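Local coordinates for protein computational Design of Enzyme (Synthetic construct, PDB 3TP4) that is a computationally designed enzyme on a glycosyl hydrolase family 26 TIM-barrel scaffold, probably built to hold an activated serine in a catalytic triad, at residues A[37-42]-A[54-59]; A[65-70]-A[102-107]; A[191-196]-A[233-238]. All coordinates share one frame; numbering follows the deposited sequence.

Contact 1: A[37-42]-A[54-59]; sequences HGTTSS and SDVKNV
Thr39 carries OG1 anti to its backbone N (chi1 -165°), and Ser54 does the same with OG (chi1 169°). These two torsions bring the hydroxyls tip to tip. Thr39 OG1 and Ser54 OG lie 2.7 Å apart and share a hydrogen bond in which either could be the donor. Ser54 is the N-cap of helix 55-60. Its OG accepts from Val56 N at 3.0 Å, with a bent N-H...O angle of 141°. One serine oxygen therefore ties the first turn of the helix to the loop after strand 32-37. Thr39 OG1 also bonds His36 ND1, so it has two hydrogen-bond partners. The methyl CG2 of Val56 comes up beside the same hydroxyl, 3.6 Å from Thr39 OG1. A bridging water completes the joint. The water accepts from Asp55 N at 2.9 Å and donates to Thr39 O and Ser42 O. The water thus satisfies an N-H at the helix start and two loop carbonyls at once. The carboxylate of Asp55 turns to other partners, Thr45 and Leu44 among them. Thr40 CG2 also rests near Ser54 CB. Around this joint, Thr39 and Thr40 pack on Phe67 of strand 66-70, Val56 lies on Phe34 and His36 of strand 32-37, and Thr40 also meets Tyr97 of helix 87-104.

Contact 2: A[65-70]-A[102-107]; sequences AVFGWS and DAIGGV
The side chains of Phe67 and Ile104 cross at about a right angle, within a beta-alpha-beta unit of the TIM barrel. Strand 66-70 leads through helix 87-104 to the parallel strand 107-113. Phe67 has CG anti to its carbonyl carbon (chi1 -73°), which sends the ring toward the end of the helix. Its tip, CZ, meets the branch methyl of the isoleucine, 4.0 Å from Ile104 CG2. The neighbouring ring carbon, Phe67 CE1, sits 3.8 Å from Gly106 CA. A side chain at Gly106 would run into this ring. Replacing Phe67 by an alanine would probably loosen the packing of the strand against Ile104 and Gly106. Between them, Gly105 takes positive phi (114°) as the C' residue of a Schellman motif, which ends the helix and turns the chain back to the sheet. Val66 and Val107 form a parallel bridge and place their side chains on the same face, with Val66 CG2 4.2 Å from Val107 CB. On the far flank of strand 66-70, Gly68 bonds through its backbone to His36 and Gly38. Ser70, at the strand end, bonds His37. The sheet is joined by two nearly straight bonds. Val107 N donates to Ala65 O at 2.7 Å, in the carbonyl plane. Phe67 N donates to Val107 O at 2.7 Å, nearly along the C=O axis.

Contact 3: A[191-196]-A[233-238]; sequences GEYQEL and TYPGDA
Tyr193 sets one edge of its ring against the backbone of Thr233. Its CG is anti to the backbone N (chi1 179°), which carries the ring from helix 190-207, an outer helix of the TIM barrel, to the loop leading into strand 242-249. Thr233 O lies near the ring plane, 3.4 Å from Tyr193 CD2. The same ring carbon is 3.9 Å from Thr233 CB, and the two side chains cross obliquely. Further along, Tyr193 CE2 approaches Pro235 CG at 4.4 Å. The phenol oxygen, Tyr193 OH, bonds Trp173 O of strand 168-174. One residue on, Gln194 has CG anti to its carbonyl carbon and an extended chain beyond it. This reaches the side chain across to the loop and brings the amide to Tyr234. Gln194 NE2 donates to Tyr234 O at 2.9 Å, but the bond is bent, with an N-H...O angle of 139°. The donor stands above the carbonyl plane. Gln194 CG packs 4.2 Å from Pro235 CA. Tyr234 itself points away from the helix. Gly236 N lies over the centre of its ring. Tyr234 OH donates to Asp237 OD1 at 2.6 Å. Asp237 also pairs with Lys274, and Arg198 of the helix bonds Pro235 O. The grip across the two segments is thus one neutral, imperfectly aligned amide bond beside an aromatic edge, so its hold probably depends little on pH.

Overall arrangement
From the N terminus, contact 1 comes first and closes the short loop between strand 32-37 and helix 55-60. Contact 2 follows, closing the longer crossover from strand 66-70 through helix 87-104 to the next strand. Contact 3 comes last and spans strand 213-217, joining helix 190-207 to the loop before strand 242-249. The three run in series, and none nests in or crosses another. Contacts 1 and 2 touch, with centres about 11 Å apart. His37 and Ser70 meet there, and with Glu320 they fit a Ser-His-Glu triad, consistent with the design aim. Contact 3 lies on the opposite side of the chain's centre, its centre about 27 Å from that of contact 2.

Contact 1: A[37-42]-A[54-59]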
ATOM      1  N   HIS A  37      -0.049 -13.835   4.393  1.00 25.40           N
ATOM      2  CA  HIS A  37      -1.288 -13.121   4.712  1.00 28.00           C
ATOM      3  C   HIS A  37      -2.149 -13.908   5.699  1.00 28.56           C
ATOM      4  O   HIS A  37      -2.392 -15.108   5.507  1.00 28.09           O
ATOM      5  CB  HIS A  37      -2.072 -12.852   3.427  1.00 29.39           C
ATOM      6  CG  HIS A  37      -2.993 -11.674   3.517  1.00 29.68           C
ATOM      7  ND1 HIS A  37      -2.550 -10.373   3.413  1.00 33.67           N
ATOM      8  CD2 HIS A  37      -4.332 -11.602   3.707  1.00 30.62           C
ATOM      9  CE1 HIS A  37      -3.577  -9.549   3.534  1.00 32.17           C
ATOM     10  NE2 HIS A  37      -4.670 -10.270   3.712  1.00 32.73           N
ATOM     11  N   GLY A  38      -2.590 -13.231   6.755  1.00 31.02           N
ATOM     12  CA  GLY A  38      -3.423 -13.834   7.783  1.00 34.21           C
ATOM     13  C   GLY A  38      -2.763 -15.070   8.356  1.00 30.23           C
ATOM     14  O   GLY A  38      -3.397 -16.116   8.522  1.00 30.00           O
ATOM     15  N   THR A  39      -1.479 -14.956   8.668  1.00 29.80           N
ATOM     16  CA  THR A  39      -0.678 -16.152   8.882  1.00 29.54           C
ATOM     17  C   THR A  39      -1.010 -16.850  10.195  1.00 29.10           C
ATOM     18  O   THR A  39      -0.871 -18.065  10.296  1.00 29.68           O
ATOM     19  CB  THR A  39       0.834 -15.876   8.767  1.00 28.00           C
ATOM     20  OG1 THR A  39       1.531 -17.120   8.630  1.00 27.23           O
ATOM     21  CG2 THR A  39       1.355 -15.130   9.991  1.00 26.09           C
ATOM     22  N   THR A  40      -1.447 -16.077  11.189  1.00 33.43           N
ATOM     23  CA  THR A  40      -1.857 -16.634  12.474  1.00 33.41           C
ATOM     24  C   THR A  40      -3.376 -16.629  12.654  1.00 36.19           C
ATOM     25  O   THR A  40      -3.870 -16.916  13.742  1.00 38.03           O
ATOM     26  CB  THR A  40      -1.219 -15.897  13.680  1.00 28.10           C
ATOM     27  OG1 THR A  40      -1.543 -14.501  13.630  1.00 33.87           O
ATOM     28  CG2 THR A  40       0.299 -16.072  13.703  1.00 25.18           C
ATOM     29  N   SER A  41      -4.107 -16.320  11.589  1.00 38.19           N
ATOM     30  CA  SER A  41      -5.560 -16.197  11.669  1.00 41.91           C
ATOM     31  C   SER A  41      -6.288 -17.218  10.792  1.00 39.74           C
ATOM     32  O   SER A  41      -7.436 -17.565  11.059  1.00 39.70           O
ATOM     33  CB  SER A  41      -6.002 -14.765  11.321  1.00 37.74           C
ATOM     34  OG  SER A  41      -5.514 -14.366  10.046  1.00 31.43           O
ATOM     35  N   SER A  42      -5.616 -17.696   9.747  1.00 32.44           N
ATOM     36  CA  SER A  42      -6.149 -18.753   8.887  1.00 28.84           C
ATOM     37  C   SER A  42      -5.079 -19.820   8.692  1.00 36.38           C
ATOM     38  O   SER A  42      -3.977 -19.504   8.264  1.00 31.53           O
ATOM     39  CB  SER A  42      -6.543 -18.191   7.522  1.00 34.19           C
ATOM     40  OG  SER A  42      -7.397 -17.069   7.657  1.00 47.92           O
ATOM     41  N   SER A  54       0.672 -20.767  13.251  1.00 30.54           N
ATOM     42  CA  SER A  54       0.723 -20.550  11.801  1.00 25.68           C
ATOM     43  C   SER A  54       1.143 -21.806  11.032  1.00 26.21           C
ATOM     44  O   SER A  54       2.018 -22.543  11.484  1.00 31.83           O
ATOM     45  CB  SER A  54       1.720 -19.430  11.499  1.00 26.73           C
ATOM     46  OG  SER A  54       1.993 -19.335  10.112  1.00 27.89           O
ATOM     47  N   ASP A  55       0.540 -22.045   9.870  1.00 26.83           N
ATOM     48  CA  ASP A  55       1.002 -23.115   8.986  1.00 26.92           C
ATOM     49  C   ASP A  55       2.478 -22.935   8.628  1.00 28.71           C
ATOM     50  O   ASP A  55       3.188 -23.905   8.385  1.00 28.56           O
ATOM     51  CB  ASP A  55       0.217 -23.140   7.676  1.00 22.73           C
ATOM     52  CG  ASP A  55      -1.201 -23.655   7.849  1.00 30.04           C
ATOM     53  OD1 ASP A  55      -1.511 -24.188   8.928  1.00 32.47           O
ATOM     54  OD2 ASP A  55      -1.997 -23.523   6.898  1.00 32.30           O
ATOM     55  N   VAL A  56       2.920 -21.686   8.556  1.00 29.11           N
ATOM     56  CA  VAL A  56       4.300 -21.396   8.196  1.00 26.36           C
ATOM     57  C   VAL A  56       5.239 -21.901   9.280  1.00 24.09           C
ATOM     58  O   VAL A  56       6.262 -22.505   8.991  1.00 26.72           O
ATOM     59  CB  VAL A  56       4.537 -19.896   7.987  1.00 28.85           C
ATOM     60  CG1 VAL A  56       6.022 -19.640   7.734  1.00 34.52           C
ATOM     61  CG2 VAL A  56       3.709 -19.392   6.826  1.00 24.89           C
ATOM     62  N   LYS A  57       4.884 -21.637  10.530  1.00 24.82           N
ATOM     63  CA  LYS A  57       5.646 -22.152  11.657  1.00 26.45           C
ATOM     64  C   LYS A  57       5.636 -23.684  11.653  1.00 30.30           C
ATOM     65  O   LYS A  57       6.678 -24.313  11.837  1.00 29.71           O
ATOM     66  CB  LYS A  57       5.077 -21.583  12.968  1.00 26.10           C
ATOM     67  CG  LYS A  57       5.571 -22.248  14.251  1.00 30.59           C
ATOM     68  CD  LYS A  57       7.069 -22.037  14.468  1.00 30.36           C
ATOM     69  CE  LYS A  57       7.526 -22.678  15.774  1.00 30.06           C
ATOM     70  NZ  LYS A  57       8.984 -22.465  16.038  1.00 33.94           N
ATOM     71  N   ASN A  58       4.474 -24.290  11.422  1.00 33.07           N
ATOM     72  CA  ASN A  58       4.390 -25.756  11.458  1.00 36.84           C
ATOM     73  C   ASN A  58       5.171 -26.427  10.335  1.00 33.46           C
ATOM     74  O   ASN A  58       5.762 -27.484  10.534  1.00 29.50           O
ATOM     75  CB  ASN A  58       2.939 -26.250  11.470  1.00 32.99           C
ATOM     76  CG  ASN A  58       2.185 -25.814  12.723  1.00 36.11           C
ATOM     77  OD1 ASN A  58       2.791 -25.425  13.718  1.00 34.55           O
ATOM     78  ND2 ASN A  58       0.862 -25.867  12.669  1.00 33.00           N
ATOM     79  N   VAL A  59       5.176 -25.822   9.150  1.00 33.08           N
ATOM     80  CA  VAL A  59       5.869 -26.444   8.022  1.00 35.16           C
ATOM     81  C   VAL A  59       7.362 -26.113   7.943  1.00 31.51           C
ATOM     82  O   VAL A  59       8.142 -26.940   7.495  1.00 27.57           O
ATOM     83  CB  VAL A  59       5.197 -26.120   6.671  1.00 39.28           C
ATOM     84  CG1 VAL A  59       3.732 -26.532   6.704  1.00 38.71           C
ATOM     85  CG2 VAL A  59       5.326 -24.663   6.354  1.00 45.08           C
TER
HETATM   86  O   HOH W   1      -1.248 -20.121   8.638  1.00 27.38           O

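Contact 2: A[65-70]-A[102-107]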
ATOM      1  N   ALA A  65       8.656 -13.514   8.397  1.00 25.72           N
ATOM      2  CA  ALA A  65       9.208 -12.231   8.841  1.00 23.50           C
ATOM      3  C   ALA A  65       8.175 -11.127   8.652  1.00 29.39           C
ATOM      4  O   ALA A  65       8.198 -10.116   9.360  1.00 27.69           O
ATOM      5  CB  ALA A  65      10.493 -11.890   8.070  1.00 23.84           C
ATOM      6  N   VAL A  66       7.274 -11.316   7.690  1.00 25.37           N
ATOM      7  CA  VAL A  66       6.217 -10.334   7.446  1.00 21.77           C
ATOM      8  C   VAL A  66       4.833 -10.965   7.667  1.00 28.91           C
ATOM      9  O   VAL A  66       4.534 -12.020   7.118  1.00 27.17           O
ATOM     10  CB  VAL A  66       6.326  -9.718   6.037  1.00 23.42           C
ATOM     11  CG1 VAL A  66       5.005  -9.060   5.640  1.00 24.63           C
ATOM     12  CG2 VAL A  66       7.500  -8.697   5.971  1.00 18.28           C
ATOM     13  N   PHE A  67       4.016 -10.328   8.500  1.00 28.44           N
ATOM     14  CA  PHE A  67       2.647 -10.774   8.762  1.00 24.19           C
ATOM     15  C   PHE A  67       1.712  -9.835   8.015  1.00 25.37           C
ATOM     16  O   PHE A  67       1.639  -8.645   8.340  1.00 28.30           O
ATOM     17  CB  PHE A  67       2.331 -10.671  10.267  1.00 23.91           C
ATOM     18  CG  PHE A  67       3.009 -11.725  11.134  1.00 25.33           C
ATOM     19  CD1 PHE A  67       4.391 -11.842  11.167  1.00 25.56           C
ATOM     20  CD2 PHE A  67       2.256 -12.554  11.957  1.00 25.78           C
ATOM     21  CE1 PHE A  67       5.014 -12.792  11.985  1.00 23.32           C
ATOM     22  CE2 PHE A  67       2.875 -13.506  12.779  1.00 28.21           C
ATOM     23  CZ  PHE A  67       4.247 -13.623  12.790  1.00 32.22           C
ATOM     24  N   GLY A  68       0.998 -10.345   7.017  1.00 24.21           N
ATOM     25  CA  GLY A  68       0.084  -9.510   6.253  1.00 23.87           C
ATOM     26  C   GLY A  68      -1.353  -9.622   6.754  1.00 29.27           C
ATOM     27  O   GLY A  68      -1.749 -10.663   7.273  1.00 29.15           O
ATOM     28  N   TRP A  69      -2.127  -8.550   6.590  1.00 30.37           N
ATOM     29  CA  TRP A  69      -3.520  -8.492   7.032  1.00 30.71           C
ATOM     30  C   TRP A  69      -4.334  -7.586   6.109  1.00 34.70           C
ATOM     31  O   TRP A  69      -3.787  -6.675   5.493  1.00 28.57           O
ATOM     32  CB  TRP A  69      -3.613  -7.881   8.417  1.00 27.06           C
ATOM     33  CG  TRP A  69      -2.649  -8.356   9.401  1.00 27.13           C
ATOM     34  CD1 TRP A  69      -1.536  -7.707   9.831  1.00 28.78           C
ATOM     35  CD2 TRP A  69      -2.726  -9.568  10.151  1.00 31.13           C
ATOM     36  NE1 TRP A  69      -0.903  -8.444  10.793  1.00 28.23           N
ATOM     37  CE2 TRP A  69      -1.616  -9.593  11.012  1.00 27.63           C
ATOM     38  CE3 TRP A  69      -3.626 -10.640  10.172  1.00 28.99           C
ATOM     39  CZ2 TRP A  69      -1.371 -10.655  11.886  1.00 28.71           C
ATOM     40  CZ3 TRP A  69      -3.385 -11.693  11.042  1.00 31.52           C
ATOM     41  CH2 TRP A  69      -2.267 -11.695  11.883  1.00 29.79           C
ATOM     42  N   SER A  70      -5.641  -7.821   6.027  1.00 32.75           N
ATOM     43  CA  SER A  70      -6.518  -6.947   5.238  1.00 34.87           C
ATOM     44  C   SER A  70      -7.383  -6.095   6.162  1.00 35.41           C
ATOM     45  O   SER A  70      -7.764  -6.553   7.231  1.00 30.40           O
ATOM     46  CB  SER A  70      -7.426  -7.775   4.329  1.00 35.26           C
ATOM     47  OG  SER A  70      -6.668  -8.489   3.369  1.00 42.04           O
ATOM     48  N   ASP A 102       4.167  -8.635  16.418  1.00 28.36           N
ATOM     49  CA  ASP A 102       5.291  -7.821  16.835  1.00 29.28           C
ATOM     50  C   ASP A 102       6.065  -8.562  17.924  1.00 33.88           C
ATOM     51  O   ASP A 102       7.292  -8.553  17.934  1.00 33.40           O
ATOM     52  CB  ASP A 102       4.813  -6.464  17.376  1.00 29.35           C
ATOM     53  CG  ASP A 102       5.956  -5.622  17.918  1.00 38.93           C
ATOM     54  OD1 ASP A 102       6.752  -5.092  17.113  1.00 39.92           O
ATOM     55  OD2 ASP A 102       6.062  -5.483  19.152  1.00 41.79           O
ATOM     56  N   ALA A 103       5.342  -9.202  18.839  1.00 31.72           N
ATOM     57  CA  ALA A 103       5.991  -9.898  19.951  1.00 30.58           C
ATOM     58  C   ALA A 103       6.749 -11.114  19.432  1.00 34.91           C
ATOM     59  O   ALA A 103       7.824 -11.456  19.934  1.00 35.63           O
ATOM     60  CB  ALA A 103       4.976 -10.302  20.997  1.00 35.55           C
ATOM     61  N   ILE A 104       6.183 -11.759  18.417  1.00 36.85           N
ATOM     62  CA  ILE A 104       6.865 -12.864  17.754  1.00 39.61           C
ATOM     63  C   ILE A 104       8.153 -12.390  17.072  1.00 40.20           C
ATOM     64  O   ILE A 104       9.116 -13.141  16.967  1.00 34.88           O
ATOM     65  CB  ILE A 104       5.941 -13.582  16.748  1.00 36.04           C
ATOM     66  CG1 ILE A 104       4.918 -14.429  17.511  1.00 37.78           C
ATOM     67  CG2 ILE A 104       6.748 -14.481  15.824  1.00 37.69           C
ATOM     68  CD1 ILE A 104       3.884 -15.070  16.646  1.00 39.48           C
ATOM     69  N   GLY A 105       8.170 -11.135  16.626  1.00 37.19           N
ATOM     70  CA  GLY A 105       9.346 -10.578  15.977  1.00 34.69           C
ATOM     71  C   GLY A 105       9.131 -10.254  14.506  1.00 34.79           C
ATOM     72  O   GLY A 105      10.068  -9.884  13.798  1.00 34.96           O
ATOM     73  N   GLY A 106       7.891 -10.385  14.046  1.00 28.82           N
ATOM     74  CA  GLY A 106       7.565 -10.106  12.656  1.00 30.87           C
ATOM     75  C   GLY A 106       7.303  -8.634  12.365  1.00 33.05           C
ATOM     76  O   GLY A 106       7.153  -7.826  13.288  1.00 35.61           O
ATOM     77  N   VAL A 107       7.252  -8.296  11.074  1.00 29.91           N
ATOM     78  CA  VAL A 107       6.880  -6.958  10.604  1.00 30.38           C
ATOM     79  C   VAL A 107       5.452  -7.011  10.048  1.00 27.53           C
ATOM     80  O   VAL A 107       5.087  -7.936   9.325  1.00 27.72           O
ATOM     81  CB  VAL A 107       7.858  -6.450   9.503  1.00 27.50           C
ATOM     82  CG1 VAL A 107       7.359  -5.139   8.863  1.00 27.19           C
ATOM     83  CG2 VAL A 107       9.264  -6.263  10.080  1.00 28.13           C
TER

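Contact 3: A[191-196]-A[233-238]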
ATOM      1  N   GLY A 191      -5.592  10.044 -12.542  1.00 24.50           N
ATOM      2  CA  GLY A 191      -5.631  11.287 -11.782  1.00 28.25           C
ATOM      3  C   GLY A 191      -6.533  11.160 -10.567  1.00 26.84           C
ATOM      4  O   GLY A 191      -6.240  11.689  -9.500  1.00 27.27           O
ATOM      5  N   GLU A 192      -7.641  10.443 -10.723  1.00 25.70           N
ATOM      6  CA  GLU A 192      -8.575  10.263  -9.628  1.00 23.42           C
ATOM      7  C   GLU A 192      -8.001   9.271  -8.614  1.00 29.34           C
ATOM      8  O   GLU A 192      -8.176   9.430  -7.402  1.00 27.07           O
ATOM      9  CB  GLU A 192      -9.938   9.794 -10.149  1.00 29.22           C
ATOM     10  CG  GLU A 192     -10.715  10.852 -10.949  1.00 28.84           C
ATOM     11  CD  GLU A 192     -12.114  10.359 -11.329  1.00 34.40           C
ATOM     12  OE1 GLU A 192     -12.236   9.561 -12.284  1.00 32.17           O
ATOM     13  OE2 GLU A 192     -13.086  10.755 -10.666  1.00 38.19           O
ATOM     14  N   TYR A 193      -7.310   8.244  -9.101  1.00 27.65           N
ATOM     15  CA  TYR A 193      -6.623   7.354  -8.174  1.00 26.28           C
ATOM     16  C   TYR A 193      -5.591   8.132  -7.341  1.00 26.95           C
ATOM     17  O   TYR A 193      -5.478   7.943  -6.126  1.00 23.69           O
ATOM     18  CB  TYR A 193      -5.928   6.191  -8.880  1.00 19.75           C
ATOM     19  CG  TYR A 193      -5.220   5.305  -7.873  1.00 25.79           C
ATOM     20  CD1 TYR A 193      -5.922   4.364  -7.147  1.00 23.33           C
ATOM     21  CD2 TYR A 193      -3.867   5.456  -7.612  1.00 33.39           C
ATOM     22  CE1 TYR A 193      -5.303   3.570  -6.212  1.00 26.36           C
ATOM     23  CE2 TYR A 193      -3.232   4.670  -6.668  1.00 33.25           C
ATOM     24  CZ  TYR A 193      -3.955   3.724  -5.981  1.00 26.55           C
ATOM     25  OH  TYR A 193      -3.349   2.948  -5.039  1.00 25.31           O
ATOM     26  N   GLN A 194      -4.833   8.991  -8.010  1.00 25.60           N
ATOM     27  CA  GLN A 194      -3.794   9.759  -7.338  1.00 26.44           C
ATOM     28  C   GLN A 194      -4.392  10.669  -6.265  1.00 25.83           C
ATOM     29  O   GLN A 194      -3.838  10.790  -5.176  1.00 25.92           O
ATOM     30  CB  GLN A 194      -2.978  10.568  -8.354  1.00 25.66           C
ATOM     31  CG  GLN A 194      -2.085   9.707  -9.240  1.00 24.15           C
ATOM     32  CD  GLN A 194      -1.571  10.451 -10.458  1.00 29.15           C
ATOM     33  OE1 GLN A 194      -2.203  11.398 -10.938  1.00 29.13           O
ATOM     34  NE2 GLN A 194      -0.419  10.024 -10.969  1.00 25.39           N
ATOM     35  N   GLU A 195      -5.524  11.307  -6.553  1.00 23.90           N
ATOM     36  CA  GLU A 195      -6.119  12.171  -5.542  1.00 24.78           C
ATOM     37  C   GLU A 195      -6.690  11.355  -4.391  1.00 27.34           C
ATOM     38  O   GLU A 195      -6.653  11.800  -3.246  1.00 23.92           O
ATOM     39  CB  GLU A 195      -7.175  13.118  -6.131  1.00 25.32           C
ATOM     40  CG  GLU A 195      -6.593  14.113  -7.123  1.00 25.82           C
ATOM     41  CD  GLU A 195      -5.399  14.888  -6.557  1.00 27.70           C
ATOM     42  OE1 GLU A 195      -5.404  15.238  -5.354  1.00 25.63           O
ATOM     43  OE2 GLU A 195      -4.457  15.149  -7.323  1.00 26.89           O
ATOM     44  N   LEU A 196      -7.199  10.155  -4.686  1.00 22.76           N
ATOM     45  CA  LEU A 196      -7.718   9.282  -3.631  1.00 25.54           C
ATOM     46  C   LEU A 196      -6.582   8.876  -2.694  1.00 26.32           C
ATOM     47  O   LEU A 196      -6.716   8.942  -1.473  1.00 25.56           O
ATOM     48  CB  LEU A 196      -8.373   8.016  -4.219  1.00 25.00           C
ATOM     49  CG  LEU A 196      -8.612   6.844  -3.253  1.00 27.47           C
ATOM     50  CD1 LEU A 196      -9.555   7.231  -2.129  1.00 26.89           C
ATOM     51  CD2 LEU A 196      -9.136   5.580  -3.977  1.00 26.81           C
ATOM     52  N   THR A 233      -0.174   5.117 -12.320  1.00 28.75           N
ATOM     53  CA  THR A 233      -1.005   5.471 -11.179  1.00 24.38           C
ATOM     54  C   THR A 233      -0.203   5.919  -9.951  1.00 29.48           C
ATOM     55  O   THR A 233      -0.747   6.006  -8.848  1.00 25.88           O
ATOM     56  CB  THR A 233      -1.925   4.288 -10.783  1.00 28.67           C
ATOM     57  OG1 THR A 233      -1.137   3.197 -10.284  1.00 31.99           O
ATOM     58  CG2 THR A 233      -2.733   3.807 -12.004  1.00 23.16           C
ATOM     59  N   TYR A 234       1.082   6.207 -10.146  1.00 25.51           N
ATOM     60  CA  TYR A 234       1.971   6.571  -9.046  1.00 28.03           C
ATOM     61  C   TYR A 234       1.506   7.837  -8.320  1.00 29.99           C
ATOM     62  O   TYR A 234       1.340   8.877  -8.940  1.00 26.20           O
ATOM     63  CB  TYR A 234       3.373   6.799  -9.595  1.00 27.32           C
ATOM     64  CG  TYR A 234       4.413   7.135  -8.547  1.00 27.09           C
ATOM     65  CD1 TYR A 234       4.614   6.302  -7.448  1.00 25.39           C
ATOM     66  CD2 TYR A 234       5.222   8.263  -8.677  1.00 28.62           C
ATOM     67  CE1 TYR A 234       5.576   6.598  -6.497  1.00 28.30           C
ATOM     68  CE2 TYR A 234       6.195   8.564  -7.730  1.00 27.57           C
ATOM     69  CZ  TYR A 234       6.360   7.727  -6.640  1.00 25.96           C
ATOM     70  OH  TYR A 234       7.318   8.013  -5.696  1.00 24.95           O
ATOM     71  N   PRO A 235       1.299   7.756  -6.997  1.00 24.42           N
ATOM     72  CA  PRO A 235       0.797   8.926  -6.261  1.00 25.26           C
ATOM     73  C   PRO A 235       1.818  10.057  -6.089  1.00 26.46           C
ATOM     74  O   PRO A 235       1.414  11.194  -5.849  1.00 27.87           O
ATOM     75  CB  PRO A 235       0.410   8.341  -4.886  1.00 22.99           C
ATOM     76  CG  PRO A 235       0.222   6.912  -5.117  1.00 24.61           C
ATOM     77  CD  PRO A 235       1.253   6.544  -6.174  1.00 21.76           C
ATOM     78  N   GLY A 236       3.109   9.758  -6.195  1.00 27.69           N
ATOM     79  CA  GLY A 236       4.130  10.787  -6.060  1.00 26.77           C
ATOM     80  C   GLY A 236       5.105  10.532  -4.923  1.00 24.98           C
ATOM     81  O   GLY A 236       4.762   9.872  -3.941  1.00 23.97           O
ATOM     82  N   ASP A 237       6.309  11.089  -5.043  1.00 28.88           N
ATOM     83  CA  ASP A 237       7.363  10.893  -4.049  1.00 29.52           C
ATOM     84  C   ASP A 237       6.979  11.333  -2.638  1.00 30.48           C
ATOM     85  O   ASP A 237       7.434  10.744  -1.657  1.00 26.19           O
ATOM     86  CB  ASP A 237       8.638  11.631  -4.455  1.00 29.91           C
ATOM     87  CG  ASP A 237       9.197  11.156  -5.783  1.00 35.14           C
ATOM     88  OD1 ASP A 237       8.776  10.093  -6.283  1.00 33.25           O
ATOM     89  OD2 ASP A 237      10.078  11.853  -6.321  1.00 33.19           O
ATOM     90  N   ALA A 238       6.153  12.367  -2.523  1.00 28.83           N
ATOM     91  CA  ALA A 238       5.769  12.862  -1.201  1.00 27.30           C
ATOM     92  C   ALA A 238       4.747  11.958  -0.527  1.00 26.35           C
ATOM     93  O   ALA A 238       4.338  12.214   0.603  1.00 28.86           O
ATOM     94  CB  ALA A 238       5.211  14.285  -1.305  1.00 28.60           C
TER